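Local coordinates for protein-tyrosine-phosphatase (Shewanella sp., PDB 2Z72) that removes phosphate from phosphotyrosine as a cold-active phosphatase, probably through a two-zinc centre of the calcineurin-like phosphoesterase type, at residues A[49-54]-A[125-130]. Sequence-based numbering, arbitrary orientation.
Sequences DLPETK and VLWFMY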
loop_
_atom_site.group_PDB
_atom_site.type_symbol
_atom_site.label_atom_id
_atom_site.label_comp_id
_atom_site.label_asym_id
_atom_site.label_seq_id
_atom_site.Cartn_x
_atom_site.Cartn_y
_atom_site.Cartn_z
ATOM N N ASP A 49 -11.575 20.695 1.195
ATOM C CA ASP A 49 -10.119 20.731 1.130
ATOM C C ASP A 49 -9.646 19.472 0.419
ATOM O O ASP A 49 -8.586 18.933 0.716
ATOM C CB ASP A 49 -9.604 20.801 2.578
ATOM C CG ASP A 49 -8.297 21.598 2.524
ATOM O OD1 ASP A 49 -7.442 21.541 3.428
ATOM O OD2 ASP A 49 -8.112 22.311 1.496
ATOM N N LEU A 50 -10.510 19.041 -0.522
ATOM C CA LEU A 50 -10.166 17.807 -1.225
ATOM C C LEU A 50 -8.841 17.958 -1.959
ATOM O O LEU A 50 -8.454 19.045 -2.391
ATOM C CB LEU A 50 -11.251 17.456 -2.222
ATOM C CG LEU A 50 -12.613 17.129 -1.624
ATOM C CD1 LEU A 50 -13.630 16.904 -2.740
ATOM C CD2 LEU A 50 -12.518 15.926 -0.701
ATOM N N PRO A 51 -8.119 16.835 -2.090
ATOM C CA PRO A 51 -6.745 16.973 -2.629
ATOM C C PRO A 51 -6.669 17.363 -4.097
ATOM O O PRO A 51 -7.449 16.909 -4.923
ATOM C CB PRO A 51 -6.160 15.566 -2.419
ATOM C CG PRO A 51 -7.329 14.679 -2.380
ATOM C CD PRO A 51 -8.426 15.484 -1.705
ATOM N N GLU A 52 -5.642 18.118 -4.422
ATOM C CA GLU A 52 -5.253 18.573 -5.711
ATOM C C GLU A 52 -3.887 17.955 -5.979
ATOM O O GLU A 52 -3.049 17.829 -5.061
ATOM C CB GLU A 52 -5.207 20.091 -5.804
ATOM C CG GLU A 52 -6.539 20.701 -5.364
ATOM C CD GLU A 52 -6.454 22.224 -5.453
ATOM O OE1 GLU A 52 -7.309 22.763 -6.216
ATOM O OE2 GLU A 52 -5.598 22.849 -4.801
ATOM N N THR A 53 -3.722 17.466 -7.164
ATOM C CA THR A 53 -2.569 16.693 -7.590
ATOM C C THR A 53 -2.225 17.029 -9.033
ATOM O O THR A 53 -3.137 17.265 -9.859
ATOM C CB THR A 53 -2.802 15.180 -7.567
ATOM O OG1 THR A 53 -3.407 14.882 -6.300
ATOM C CG2 THR A 53 -1.532 14.331 -7.563
ATOM N N LYS A 54 -0.937 17.049 -9.273
ATOM C CA LYS A 54 -0.495 17.090 -10.649
ATOM C C LYS A 54 -0.381 15.644 -11.112
ATOM O O LYS A 54 0.281 14.840 -10.461
ATOM C CB LYS A 54 0.833 17.821 -10.856
ATOM C CG LYS A 54 1.368 17.701 -12.267
ATOM C CD LYS A 54 1.642 19.041 -12.911
ATOM C CE LYS A 54 2.420 18.893 -14.209
ATOM N NZ LYS A 54 3.797 19.445 -14.217
ATOM N N VAL A 125 -5.714 9.415 1.330
ATOM C CA VAL A 125 -4.540 8.558 1.364
ATOM C C VAL A 125 -4.041 8.265 -0.010
ATOM O O VAL A 125 -2.813 8.347 -0.287
ATOM C CB VAL A 125 -4.789 7.260 2.152
ATOM C CG1 VAL A 125 -3.501 6.431 2.141
ATOM C CG2 VAL A 125 -5.203 7.551 3.582
ATOM N N LEU A 126 -4.929 7.893 -0.939
ATOM C CA LEU A 126 -4.483 7.526 -2.274
ATOM C C LEU A 126 -3.766 8.654 -2.963
ATOM O O LEU A 126 -2.663 8.488 -3.518
ATOM C CB LEU A 126 -5.699 7.040 -3.089
ATOM C CG LEU A 126 -6.281 5.673 -2.709
ATOM C CD1 LEU A 126 -7.626 5.493 -3.363
ATOM C CD2 LEU A 126 -5.379 4.515 -3.130
ATOM N N TRP A 127 -4.370 9.849 -2.964
ATOM C CA TRP A 127 -3.741 10.958 -3.682
ATOM C C TRP A 127 -2.469 11.420 -2.986
ATOM O O TRP A 127 -1.558 11.907 -3.666
ATOM C CB TRP A 127 -4.730 12.112 -3.919
ATOM C CG TRP A 127 -5.761 11.784 -4.939
ATOM C CD1 TRP A 127 -7.087 11.592 -4.783
ATOM C CD2 TRP A 127 -5.483 11.592 -6.345
ATOM N NE1 TRP A 127 -7.661 11.303 -5.983
ATOM C CE2 TRP A 127 -6.714 11.299 -6.964
ATOM C CE3 TRP A 127 -4.332 11.657 -7.155
ATOM C CZ2 TRP A 127 -6.820 11.058 -8.326
ATOM C CZ3 TRP A 127 -4.442 11.415 -8.504
ATOM C CH2 TRP A 127 -5.670 11.122 -9.085
ATOM N N PHE A 128 -2.405 11.340 -1.670
ATOM C CA PHE A 128 -1.202 11.643 -0.960
ATOM C C PHE A 128 -0.104 10.673 -1.384
ATOM O O PHE A 128 1.027 11.109 -1.653
ATOM C CB PHE A 128 -1.435 11.574 0.555
ATOM C CG PHE A 128 -0.158 11.659 1.360
ATOM C CD1 PHE A 128 0.539 12.837 1.506
ATOM C CD2 PHE A 128 0.333 10.524 1.959
ATOM C CE1 PHE A 128 1.715 12.892 2.228
ATOM C CE2 PHE A 128 1.518 10.578 2.685
ATOM C CZ PHE A 128 2.205 11.768 2.846
ATOM N N MET A 129 -0.405 9.396 -1.431
ATOM C CA MET A 129 0.621 8.397 -1.799
ATOM C C MET A 129 1.034 8.538 -3.250
ATOM O O MET A 129 2.209 8.273 -3.555
ATOM C CB MET A 129 0.136 7.003 -1.454
ATOM C CG MET A 129 0.029 6.688 0.028
ATOM S SD MET A 129 1.533 6.993 0.967
ATOM C CE MET A 129 2.629 5.832 0.169
ATOM N N TYR A 130 0.123 8.939 -4.133
ATOM C CA TYR A 130 0.454 9.192 -5.535
ATOM C C TYR A 130 1.468 10.334 -5.612
ATOM O O TYR A 130 2.501 10.266 -6.268
ATOM C CB TYR A 130 -0.840 9.467 -6.239
ATOM C CG TYR A 130 -0.817 9.752 -7.726
ATOM C CD1 TYR A 130 -0.397 10.981 -8.207
ATOM C CD2 TYR A 130 -1.226 8.831 -8.662
ATOM C CE1 TYR A 130 -0.368 11.277 -9.557
ATOM C CE2 TYR A 130 -1.249 9.102 -10.019
ATOM C CZ TYR A 130 -0.821 10.339 -10.447
ATOM O OH TYR A 130 -0.821 10.702 -11.794
HETATM O O HOH W 1 -2.023 14.683 -4.164
#
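The hydroxyl of T53 is joined to the backbone carbonyl of W127 by a single water, which lies 2.6 Å from T53 OG1 and donates to W127 O at 2.9 Å. OG1 sits beside the backbone N of T53 and anti to its carbonyl carbon (chi1 -47°), while the methyl CG2 takes the position anti to N. One threonine therefore serves two aromatic residues: OG1 comes obliquely to the six-membered part of the W127 indole, 3.5 Å from W127 CE3, and T53 CG2 rests 3.6 Å from Y130 CD1. P51 meets the five-membered part of the same indole, its CG 3.9 Å from W127 CD1 and its CB close to W127 CB, the two side chains crossing at about a right angle. Within the helix the indole reaches over one face of the Y130 ring, W127 CZ3 lying 3.9 Å above the plane, over its centre. In the plane of the phenol, K54 O approaches the ring edge, 3.7 Å from Y130 CE1. Polar groups on both aromatics bond beyond the interface: W127 NE1 to P11 O, and Y130 OH to E186 OE1 and S56 N. These bonds probably restrict how the rings can shift. T53 is itself paired through its backbone with V41, in a two-stranded antiparallel sheet. The contact thus joins the N-terminal region, through the 49-54 segment, to helix 122-138, which follows strand 108-111 and leads to its parallel neighbour 142-145 in a beta-alpha-beta crossover of the calcineurin-like phosphoesterase fold.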